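Local coordinates for cysteine S-methyltransferase NleE (Escherichia coli O157:H7, PDB 4R29), which transfers methyl groups from S-adenosylmethionine to protein cysteines and, as a type III effector, probably targets the zinc fingers of host TAB2 and TAB3 to block NF-kappaB activation, at residues A[115-120]-A[143-148]; A[158-163]-A[201-206]; A[173-178]-A[184-189]. The protein carries 1 engineered substitution. One frame throughout, in Å; residues are numbered along the deposited sequence.

Interaction 1 of 3, residues A[115-120]-A[143-148]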
loop_
_atom_site.group_PDB
_atom_site.type_symbol
_atom_site.label_atom_id
_atom_site.label_comp_id
_atom_site.label_asym_id
_atom_site.label_seq_id
_atom_site.Cartn_x
_atom_site.Cartn_y
_atom_site.Cartn_z
ATOM N N ASP A 115 -2.385 0.623 -9.565
ATOM C CA ASP A 115 -3.483 0.586 -10.539
ATOM C C ASP A 115 -3.489 -0.731 -11.327
ATOM O O ASP A 115 -4.302 -0.919 -12.236
ATOM C CB ASP A 115 -3.450 1.807 -11.487
ATOM C CG ASP A 115 -2.174 1.886 -12.314
ATOM O OD1 ASP A 115 -1.533 0.835 -12.547
ATOM O OD2 ASP A 115 -1.813 3.008 -12.738
ATOM N N SER A 116 -2.580 -1.632 -10.955
ATOM C CA SER A 116 -2.454 -2.933 -11.599
ATOM C C SER A 116 -1.668 -3.927 -10.752
ATOM O O SER A 116 -0.561 -3.632 -10.290
ATOM C CB SER A 116 -1.773 -2.788 -12.954
ATOM O OG SER A 116 -1.423 -4.064 -13.458
ATOM N N LEU A 117 -2.236 -5.115 -10.563
ATOM C CA LEU A 117 -1.536 -6.183 -9.858
ATOM C C LEU A 117 -0.288 -6.669 -10.617
ATOM O O LEU A 117 0.416 -7.551 -10.139
ATOM C CB LEU A 117 -2.479 -7.343 -9.536
ATOM C CG LEU A 117 -3.506 -7.072 -8.430
ATOM C CD1 LEU A 117 -4.436 -8.277 -8.203
ATOM C CD2 LEU A 117 -2.810 -6.643 -7.131
ATOM N N TYR A 118 -0.018 -6.073 -11.782
ATOM C CA TYR A 118 1.196 -6.360 -12.565
ATOM C C TYR A 118 2.258 -5.281 -12.430
ATOM O O TYR A 118 3.285 -5.309 -13.117
ATOM C CB TYR A 118 0.865 -6.628 -14.042
ATOM C CG TYR A 118 0.057 -7.890 -14.187
ATOM C CD1 TYR A 118 0.681 -9.129 -14.267
ATOM C CD2 TYR A 118 -1.336 -7.852 -14.170
ATOM C CE1 TYR A 118 -0.056 -10.288 -14.364
ATOM C CE2 TYR A 118 -2.082 -9.013 -14.260
ATOM C CZ TYR A 118 -1.436 -10.228 -14.357
ATOM O OH TYR A 118 -2.170 -11.388 -14.455
ATOM N N ASN A 119 2.010 -4.342 -11.525
ATOM C CA ASN A 119 3.006 -3.348 -11.193
ATOM C C ASN A 119 4.343 -4.014 -10.878
ATOM O O ASN A 119 4.418 -4.835 -9.971
ATOM C CB ASN A 119 2.546 -2.519 -9.998
ATOM C CG ASN A 119 3.465 -1.356 -9.720
ATOM O OD1 ASN A 119 3.372 -0.307 -10.367
ATOM N ND2 ASN A 119 4.364 -1.531 -8.760
ATOM N N PRO A 120 5.397 -3.665 -11.643
ATOM C CA PRO A 120 6.754 -4.191 -11.467
ATOM C C PRO A 120 7.353 -3.952 -10.079
ATOM O O PRO A 120 7.978 -4.865 -9.557
ATOM C CB PRO A 120 7.552 -3.446 -12.540
ATOM C CG PRO A 120 6.555 -3.209 -13.608
ATOM C CD PRO A 120 5.281 -2.884 -12.883
ATOM N N PHE A 143 -10.313 -0.930 -10.063
ATOM C CA PHE A 143 -9.030 -1.418 -10.551
ATOM C C PHE A 143 -7.909 -1.281 -9.535
ATOM O O PHE A 143 -6.881 -1.935 -9.658
ATOM C CB PHE A 143 -8.647 -0.729 -11.867
ATOM C CG PHE A 143 -8.622 0.778 -11.792
ATOM C CD1 PHE A 143 -7.487 1.448 -11.351
ATOM C CD2 PHE A 143 -9.724 1.524 -12.184
ATOM C CE1 PHE A 143 -7.456 2.841 -11.284
ATOM C CE2 PHE A 143 -9.703 2.920 -12.123
ATOM C CZ PHE A 143 -8.567 3.578 -11.673
ATOM N N LEU A 144 -8.124 -0.432 -8.535
ATOM C CA LEU A 144 -7.103 -0.097 -7.561
ATOM C C LEU A 144 -6.977 -1.154 -6.462
ATOM O O LEU A 144 -7.976 -1.671 -5.954
ATOM C CB LEU A 144 -7.420 1.261 -6.937
ATOM C CG LEU A 144 -6.460 2.417 -7.221
ATOM C CD1 LEU A 144 -5.785 2.272 -8.579
ATOM C CD2 LEU A 144 -7.181 3.757 -7.100
ATOM N N TYR A 145 -5.734 -1.476 -6.113
ATOM C CA TYR A 145 -5.448 -2.349 -4.975
ATOM C C TYR A 145 -4.604 -1.629 -3.932
ATOM O O TYR A 145 -3.697 -0.888 -4.273
ATOM C CB TYR A 145 -4.738 -3.618 -5.437
ATOM C CG TYR A 145 -5.646 -4.529 -6.198
ATOM C CD1 TYR A 145 -5.915 -4.307 -7.544
ATOM C CD2 TYR A 145 -6.271 -5.597 -5.565
ATOM C CE1 TYR A 145 -6.772 -5.132 -8.241
ATOM C CE2 TYR A 145 -7.125 -6.436 -6.259
ATOM C CZ TYR A 145 -7.374 -6.197 -7.596
ATOM O OH TYR A 145 -8.224 -7.033 -8.288
ATOM N N ILE A 146 -4.929 -1.835 -2.662
ATOM C CA ILE A 146 -4.112 -1.337 -1.561
ATOM C C ILE A 146 -2.977 -2.325 -1.274
ATOM O O ILE A 146 -3.193 -3.539 -1.234
ATOM C CB ILE A 146 -4.953 -1.181 -0.268
ATOM C CG1 ILE A 146 -6.197 -0.340 -0.528
ATOM C CG2 ILE A 146 -4.114 -0.589 0.866
ATOM C CD1 ILE A 146 -5.892 1.080 -0.773
ATOM N N VAL A 147 -1.774 -1.796 -1.063
ATOM C CA VAL A 147 -0.649 -2.604 -0.610
ATOM C C VAL A 147 -0.133 -2.121 0.730
ATOM O O VAL A 147 0.275 -0.967 0.880
ATOM C CB VAL A 147 0.510 -2.593 -1.623
ATOM C CG1 VAL A 147 1.591 -3.596 -1.199
ATOM C CG2 VAL A 147 -0.015 -2.881 -3.040
ATOM N N VAL A 148 -0.160 -3.010 1.712
ATOM C CA VAL A 148 0.416 -2.733 3.018
ATOM C C VAL A 148 1.740 -3.492 3.127
ATOM O O VAL A 148 1.762 -4.730 3.205
ATOM C CB VAL A 148 -0.534 -3.170 4.169
ATOM C CG1 VAL A 148 0.054 -2.823 5.535
ATOM C CG2 VAL A 148 -1.919 -2.523 4.015
HETATM O O HOH W 1 -6.188 -3.235 -11.833
#
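Leu117 and Tyr145 make the same first-torsion choice, each setting its CG beside the backbone N and opposite the carbonyl carbon (chi1 -72° in Leu117), and these matched turns lay the leucine over one face of the phenol, with the two side chains crossing at about a right angle. Leu117 CG stands 3.8 Å from the centroid of the Tyr145 ring and only 12° off its normal, a CH-pi contact made almost at the ring centre. The two methyls straddle that point. Leu117 CD2 rests near Tyr145 CG at 3.7 Å, whereas Leu117 CD1 lies toward the hydroxyl end, also 3.7 Å from Tyr145 CZ, so the whole branched end follows the long axis of the ring.

The example illustrates how a loop can be packed against a sheet in a Rossmann-like fold. Segment 115-120 leaves strand 109-114 and leads to helix 120-125; strand 145-151 is the central member of a three-stranded antiparallel sheet and pairs with 109-114 on one side and 131-137 on the other. A type I turn from Ser116 to Asn119, closed by Asn119 N donating to Ser116 O at 2.9 Å, redirects the chain, and Asn119 then takes the N-cap position of the helix. Ser116 OG is also hydrogen-bonded to Asp43.

Just beyond the paired strands, Leu144 CD1 approaches Asp115 CA to 3.5 Å, while the Phe143 ring meets Asp115 CB obliquely. No direct hydrogen bond joins the two segments here; instead one water donates to both Asp115 O, at 3.0 Å, and Phe143 O, at 2.6 Å, spanning two carbonyls that could not bond each other. Tyr42 adds its ring beside Phe143 and also touches Asp115.

Interaction 2 of 3, residues A[158-163]-A[201-206]. With SAM (S-adenosylmethionine), chain E.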
loop_
_atom_site.group_PDB
_atom_site.type_symbol
_atom_site.label_atom_id
_atom_site.label_comp_id
_atom_site.label_asym_id
_atom_site.label_seq_id
_atom_site.Cartn_x
_atom_site.Cartn_y
_atom_site.Cartn_z
ATOM N N GLU A 158 4.038 -6.665 11.328
ATOM C CA GLU A 158 2.736 -7.279 11.183
ATOM C C GLU A 158 1.685 -6.611 12.070
ATOM O O GLU A 158 0.549 -6.420 11.653
ATOM C CB GLU A 158 2.819 -8.778 11.505
ATOM C CG GLU A 158 1.612 -9.576 10.995
ATOM C CD GLU A 158 1.629 -11.036 11.434
ATOM O OE1 GLU A 158 0.540 -11.620 11.623
ATOM O OE2 GLU A 158 2.730 -11.604 11.586
ATOM N N GLN A 159 2.066 -6.284 13.297
ATOM C CA GLN A 159 1.160 -5.623 14.219
ATOM C C GLN A 159 0.622 -4.337 13.614
ATOM O O GLN A 159 -0.591 -4.123 13.588
ATOM C CB GLN A 159 1.839 -5.351 15.578
ATOM C CG GLN A 159 2.032 -6.616 16.421
ATOM C CD GLN A 159 2.951 -6.423 17.634
ATOM O OE1 GLN A 159 3.193 -5.296 18.087
ATOM N NE2 GLN A 159 3.468 -7.535 18.162
ATOM N N ARG A 160 1.521 -3.491 13.112
ATOM C CA ARG A 160 1.096 -2.243 12.487
ATOM C C ARG A 160 0.304 -2.491 11.229
ATOM O O ARG A 160 -0.666 -1.791 10.973
ATOM C CB ARG A 160 2.276 -1.292 12.230
ATOM C CG ARG A 160 2.754 -0.655 13.509
ATOM C CD ARG A 160 3.745 0.448 13.296
ATOM N NE ARG A 160 4.110 1.016 14.584
ATOM C CZ ARG A 160 4.712 2.186 14.745
ATOM N NH1 ARG A 160 5.020 2.936 13.689
ATOM N NH2 ARG A 160 5.001 2.606 15.968
ATOM N N ALA A 161 0.688 -3.502 10.452
ATOM C CA ALA A 161 -0.032 -3.768 9.223
ATOM C C ALA A 161 -1.454 -4.161 9.581
ATOM O O ALA A 161 -2.410 -3.702 8.964
ATOM C CB ALA A 161 0.636 -4.852 8.416
ATOM N N ASN A 162 -1.584 -5.013 10.588
ATOM C CA ASN A 162 -2.902 -5.434 11.043
ATOM C C ASN A 162 -3.704 -4.254 11.589
ATOM O O ASN A 162 -4.876 -4.082 11.263
ATOM C CB ASN A 162 -2.778 -6.538 12.100
ATOM C CG ASN A 162 -2.503 -7.900 11.490
ATOM O OD1 ASN A 162 -2.871 -8.170 10.342
ATOM N ND2 ASN A 162 -1.850 -8.762 12.253
ATOM N N ARG A 163 -3.058 -3.440 12.414
ATOM C CA ARG A 163 -3.693 -2.268 12.982
ATOM C C ARG A 163 -4.165 -1.301 11.883
ATOM O O ARG A 163 -5.218 -0.681 11.993
ATOM C CB ARG A 163 -2.741 -1.574 13.944
ATOM C CG ARG A 163 -3.328 -0.355 14.649
ATOM C CD ARG A 163 -4.356 -0.813 15.653
ATOM N NE ARG A 163 -4.883 0.276 16.472
ATOM C CZ ARG A 163 -6.124 0.296 16.954
ATOM N NH1 ARG A 163 -6.964 -0.702 16.689
ATOM N NH2 ARG A 163 -6.530 1.314 17.694
ATOM N N ILE A 201 0.852 4.918 13.466
ATOM C CA ILE A 201 1.333 3.637 12.959
ATOM C C ILE A 201 2.197 3.816 11.705
ATOM O O ILE A 201 3.037 2.983 11.417
ATOM C CB ILE A 201 0.201 2.580 12.770
ATOM C CG1 ILE A 201 -0.858 3.057 11.773
ATOM C CG2 ILE A 201 -0.447 2.227 14.128
ATOM C CD1 ILE A 201 -1.853 1.943 11.357
ATOM N N PHE A 202 2.015 4.926 10.989
ATOM C CA PHE A 202 2.885 5.225 9.863
ATOM C C PHE A 202 4.186 5.903 10.295
ATOM O O PHE A 202 4.995 6.256 9.450
ATOM C CB PHE A 202 2.173 6.099 8.818
ATOM C CG PHE A 202 1.132 5.364 7.999
ATOM C CD1 PHE A 202 1.446 4.187 7.335
ATOM C CD2 PHE A 202 -0.164 5.865 7.893
ATOM C CE1 PHE A 202 0.492 3.527 6.573
ATOM C CE2 PHE A 202 -1.121 5.207 7.134
ATOM C CZ PHE A 202 -0.790 4.035 6.479
ATOM N N SER A 203 4.381 6.087 11.600
ATOM C CA SER A 203 5.628 6.669 12.120
ATOM C C SER A 203 5.843 8.137 11.758
ATOM O O SER A 203 6.962 8.596 11.746
ATOM C CB SER A 203 6.852 5.886 11.629
ATOM O OG SER A 203 6.810 4.546 12.058
ATOM N N TYR A 204 4.790 8.876 11.452
ATOM C CA TYR A 204 4.977 10.279 11.139
ATOM C C TYR A 204 5.385 10.997 12.414
ATOM O O TYR A 204 5.102 10.532 13.521
ATOM C CB TYR A 204 3.699 10.902 10.599
ATOM C CG TYR A 204 3.213 10.319 9.305
ATOM C CD1 TYR A 204 4.043 9.539 8.511
ATOM C CD2 TYR A 204 1.910 10.547 8.873
ATOM C CE1 TYR A 204 3.585 9.003 7.319
ATOM C CE2 TYR A 204 1.451 10.022 7.685
ATOM C CZ TYR A 204 2.297 9.250 6.915
ATOM O OH TYR A 204 1.834 8.736 5.741
ATOM N N MET A 205 6.048 12.131 12.257
ATOM C CA MET A 205 6.417 12.923 13.415
ATOM C C MET A 205 5.206 13.542 14.110
ATOM O O MET A 205 4.258 13.990 13.461
ATOM C CB MET A 205 7.460 13.956 13.038
ATOM C CG MET A 205 8.825 13.291 12.847
ATOM S SD MET A 205 9.970 14.463 12.166
ATOM C CE MET A 205 8.947 15.106 10.834
ATOM N N PRO A 206 5.220 13.510 15.444
ATOM C CA PRO A 206 4.102 13.982 16.274
ATOM C C PRO A 206 3.638 15.367 15.837
ATOM O O PRO A 206 2.440 15.607 15.816
ATOM C CB PRO A 206 4.702 14.016 17.681
ATOM C CG PRO A 206 5.749 12.956 17.651
ATOM C CD PRO A 206 6.321 12.956 16.248
HETATM N N SAM E . 1.740 6.186 1.698
HETATM C CA SAM E . 1.595 6.595 3.095
HETATM C C SAM E . 2.572 5.856 4.002
HETATM O O SAM E . 2.862 6.336 5.103
HETATM O OXT SAM E . 3.057 4.764 3.657
HETATM C CB SAM E . 0.186 6.355 3.628
HETATM C CG SAM E . -0.867 7.306 3.082
HETATM S SD SAM E . -2.388 7.369 4.084
HETATM C CE SAM E . -3.237 8.611 3.076
HETATM C "C5'" SAM E . -1.828 8.465 5.411
HETATM C "C4'" SAM E . -2.929 8.648 6.452
HETATM O "O4'" SAM E . -2.369 9.050 7.689
HETATM C "C3'" SAM E . -3.938 9.717 6.043
HETATM O "O3'" SAM E . -5.046 9.155 5.365
HETATM C "C2'" SAM E . -4.339 10.343 7.361
HETATM O "O2'" SAM E . -5.482 9.665 7.793
HETATM C "C1'" SAM E . -3.203 10.006 8.325
HETATM N N9 SAM E . -2.316 11.147 8.629
HETATM C C8 SAM E . -1.992 11.598 9.880
HETATM N N7 SAM E . -1.131 12.626 9.772
HETATM C C5 SAM E . -0.892 12.835 8.459
HETATM C C6 SAM E . -0.092 13.755 7.798
HETATM N N6 SAM E . 0.614 14.645 8.488
HETATM N N1 SAM E . -0.041 13.737 6.424
HETATM C C2 SAM E . -0.773 12.801 5.713
HETATM N N3 SAM E . -1.566 11.885 6.375
HETATM C C4 SAM E . -1.624 11.901 7.730
#
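Over one face of the Arg160 guanidinium lies Ile201 CA, and at its edge, near the plane, stands Ser203 OG, 2.9 Å from Arg160 NH1. The same nitrogen makes a weak hydrogen bond to Ile201 O, 3.0 Å long and bent to 132° at the hydrogen. Two further flat groups of segment 201-206 turn to the cofactor. One face of the Phe202 ring carries SAM CB, 3.8 Å above the plane and offset toward the rim. The Tyr204 ring has Phe202 CB over one face, likewise off centre, and meets SAM N7 at its edge; Tyr204 OH donates to SAM O at 2.7 Å.

Arg160 reaches this spot because its chain is extended from CG to NE, with chi1 at -74° placing CG opposite the carbonyl carbon, and it slides past Ile201 in the opposite direction. Arg163 crosses the same isoleucine at about a right angle, its CG 3.9 Å from Ile201 CG2, while its guanidinium forms a salt bridge with Glu166.

Ser203, with positive phi, closes helix 186-201 in a Schellman motif, a helix end at which a nearby positive charge is probably favourable. The chain thus divides its duties within a few residues: Ile201 and Ser203 face helix 155-181, whereas Phe202 and Tyr204 line the S-adenosylmethionine pocket. Arg107 ties this loop to the ligand, bonding Phe202 O through NH1 and S-adenosylmethionine through NH2, and its side chain also touches Ser203; Arg89 is hydrogen-bonded to Tyr204 OH.

Met109 of strand 109-114 touches Arg160, Ile201 and Phe202, and Ala161 packs on strand 145-151, so the contact sits where helix 155-181, the end of helix 186-201 and the sheet converge.

Interaction 3 of 3, residues A[173-178]-A[184-189]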
loop_
_atom_site.group_PDB
_atom_site.type_symbol
_atom_site.label_atom_id
_atom_site.label_comp_id
_atom_site.label_asym_id
_atom_site.label_seq_id
_atom_site.Cartn_x
_atom_site.Cartn_y
_atom_site.Cartn_z
ATOM N N ASP A 173 -16.092 1.589 6.804
ATOM C CA ASP A 173 -17.415 1.316 7.381
ATOM C C ASP A 173 -18.178 2.608 7.681
ATOM O O ASP A 173 -19.363 2.740 7.357
ATOM C CB ASP A 173 -17.313 0.445 8.638
ATOM C CG ASP A 173 -16.904 -0.983 8.318
ATOM O OD1 ASP A 173 -16.784 -1.309 7.117
ATOM O OD2 ASP A 173 -16.707 -1.783 9.252
ATOM N N ILE A 174 -17.482 3.565 8.283
ATOM C CA ILE A 174 -18.068 4.857 8.606
ATOM C C ILE A 174 -18.511 5.586 7.340
ATOM O O ILE A 174 -19.645 6.055 7.234
ATOM C CB ILE A 174 -17.097 5.700 9.456
ATOM C CG1 ILE A 174 -16.997 5.086 10.860
ATOM C CG2 ILE A 174 -17.549 7.155 9.545
ATOM C CD1 ILE A 174 -16.105 5.858 11.792
ATOM N N MET A 175 -17.634 5.627 6.351
ATOM C CA MET A 175 -17.951 6.320 5.120
ATOM C C MET A 175 -19.086 5.687 4.310
ATOM O O MET A 175 -19.877 6.396 3.679
ATOM C CB MET A 175 -16.705 6.494 4.274
ATOM C CG MET A 175 -16.095 7.862 4.468
ATOM S SD MET A 175 -14.473 7.903 3.754
ATOM C CE MET A 175 -14.974 8.283 2.078
ATOM N N GLN A 176 -19.154 4.361 4.327
ATOM C CA GLN A 176 -20.229 3.646 3.671
ATOM C C GLN A 176 -21.553 4.013 4.321
ATOM O O GLN A 176 -22.544 4.262 3.635
ATOM C CB GLN A 176 -20.008 2.146 3.820
ATOM C CG GLN A 176 -18.815 1.624 3.057
ATOM C CD GLN A 176 -19.223 0.846 1.829
ATOM O OE1 GLN A 176 -18.913 -0.352 1.708
ATOM N NE2 GLN A 176 -19.930 1.514 0.902
ATOM N N GLU A 177 -21.558 4.046 5.652
ATOM C CA GLU A 177 -22.787 4.281 6.378
ATOM C C GLU A 177 -23.280 5.689 6.133
ATOM O O GLU A 177 -24.454 5.899 5.836
ATOM C CB GLU A 177 -22.609 4.030 7.877
ATOM C CG GLU A 177 -23.866 4.347 8.660
ATOM C CD GLU A 177 -24.090 3.433 9.851
ATOM O OE1 GLU A 177 -23.100 2.928 10.427
ATOM O OE2 GLU A 177 -25.268 3.225 10.220
ATOM N N LEU A 178 -22.371 6.649 6.269
ATOM C CA LEU A 178 -22.648 8.045 5.946
ATOM C C LEU A 178 -23.064 8.210 4.489
ATOM O O LEU A 178 -23.996 8.943 4.181
ATOM C CB LEU A 178 -21.421 8.908 6.253
ATOM C CG LEU A 178 -21.060 8.850 7.741
ATOM C CD1 LEU A 178 -19.976 9.853 8.073
ATOM C CD2 LEU A 178 -22.313 9.107 8.570
ATOM N N GLU A 184 -22.794 14.354 4.120
ATOM C CA GLU A 184 -22.052 15.602 4.252
ATOM C C GLU A 184 -20.727 15.399 5.001
ATOM O O GLU A 184 -20.711 14.917 6.140
ATOM C CB GLU A 184 -22.908 16.688 4.947
ATOM C CG GLU A 184 -22.499 18.136 4.563
ATOM C CD GLU A 184 -22.822 19.201 5.629
ATOM O OE1 GLU A 184 -22.891 18.870 6.835
ATOM O OE2 GLU A 184 -22.996 20.384 5.257
ATOM N N LEU A 185 -19.627 15.758 4.348
ATOM C CA LEU A 185 -18.293 15.746 4.952
ATOM C C LEU A 185 -17.915 14.386 5.509
ATOM O O LEU A 185 -17.172 14.306 6.477
ATOM C CB LEU A 185 -18.203 16.795 6.072
ATOM C CG LEU A 185 -18.353 18.263 5.655
ATOM C CD1 LEU A 185 -18.551 19.177 6.858
ATOM C CD2 LEU A 185 -17.154 18.700 4.826
ATOM N N LYS A 186 -18.426 13.317 4.912
ATOM C CA LYS A 186 -18.171 11.992 5.462
ATOM C C LYS A 186 -16.685 11.642 5.484
ATOM O O LYS A 186 -16.228 10.951 6.398
ATOM C CB LYS A 186 -18.945 10.908 4.701
ATOM C CG LYS A 186 -18.592 10.751 3.235
ATOM C CD LYS A 186 -19.490 9.708 2.595
ATOM C CE LYS A 186 -18.960 9.274 1.228
ATOM N NZ LYS A 186 -18.958 10.379 0.210
ATOM N N ALA A 187 -15.938 12.093 4.474
ATOM C CA ALA A 187 -14.528 11.735 4.380
ATOM C C ALA A 187 -13.769 12.407 5.520
ATOM O O ALA A 187 -13.039 11.751 6.268
ATOM C CB ALA A 187 -13.950 12.127 3.018
ATOM N N VAL A 188 -13.982 13.711 5.677
ATOM C CA VAL A 188 -13.301 14.483 6.713
ATOM C C VAL A 188 -13.726 14.056 8.117
ATOM O O VAL A 188 -12.899 13.982 9.017
ATOM C CB VAL A 188 -13.516 16.006 6.504
ATOM C CG1 VAL A 188 -13.168 16.765 7.750
ATOM C CG2 VAL A 188 -12.675 16.507 5.340
ATOM N N LYS A 189 -15.009 13.756 8.305
ATOM C CA LYS A 189 -15.469 13.187 9.577
ATOM C C LYS A 189 -14.777 11.868 9.930
ATOM O O LYS A 189 -14.430 11.642 11.086
ATOM C CB LYS A 189 -16.990 12.971 9.590
ATOM C CG LYS A 189 -17.820 14.253 9.655
ATOM C CD LYS A 189 -19.315 13.888 9.674
ATOM C CE LYS A 189 -20.238 15.121 9.729
ATOM N NZ LYS A 189 -21.681 14.679 9.842
#
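Met175 and Lys186 bring their CA atoms to 5.7 Å, the nearest CA pair between segments 173-178 and 184-189, where the chain has doubled back after a short connection and Leu185, with positive phi, holds the N-cap position. Such proximity puts side chains against backbone as much as against one another. Lys186 turns its CG between its own N and carbonyl carbon (chi1 62°), a choice that carries the aliphatic chain over the neighbouring helix, and Lys186 CD passes 3.5 Å from Met175 O. In return, Met175 CG comes to 3.6 Å from Lys186 O, so each residue covers a carbonyl of the other with methylene groups.

Farther along, the thioether of Met175 bends at chi3 (85°). This lays SD 3.9 Å from Ala187 CA and brings the terminal methyl, CE, to 4.1 Å from Ala187 CB. The methionine end thus lies against the backbone of the first turn at Ala187. On the other flank Leu178 slides past Lys186 in the opposite direction: Leu178 CB meets Lys186 CB at 3.5 Å, and its CD1 also touches Lys186 CB. Lys189 adds a looser contact, its CD 4.4 Å from Leu178 CD1.

The two segments lie beside the turn of a helical hairpin, at its closed end. The seam continues inward through Ile174, which packs on Ser190 and Ile193, while Val188 turns to helix 206-219. Ser190 OG is hydrogen-bonded to Ala187 O within its own helix.

With no hydrogen bond or salt bridge across the segments, cohesion here probably comes from van der Waals and hydrophobic packing: the lysines contribute their methylenes, and the Lys186 chain, bent at its last torsion, turns its ammonium group off segment 173-178.

Overall arrangement
Along the chain, interaction 1 closes before interaction 2 opens, and interaction 3 is nested inside the loop closed by interaction 2. Their centres lie 21 to 24 Å apart. Helix 155-181 is the common element: its beginning serves 158-163 with 201-206, its later part serves 173-178 with 184-189, and it directly follows strand 145-151 of interaction 1. Interactions 1 and 2 touch, Val148 CG1 meeting Ala161 CB at 3.6 Å, whereas interaction 3 remains about 12 Å from either at the nearest atoms. Loop-to-sheet packing, a pocket wall and a helical hairpin are thus joined, and S-adenosylmethionine is bound directly by interaction 2 among the three.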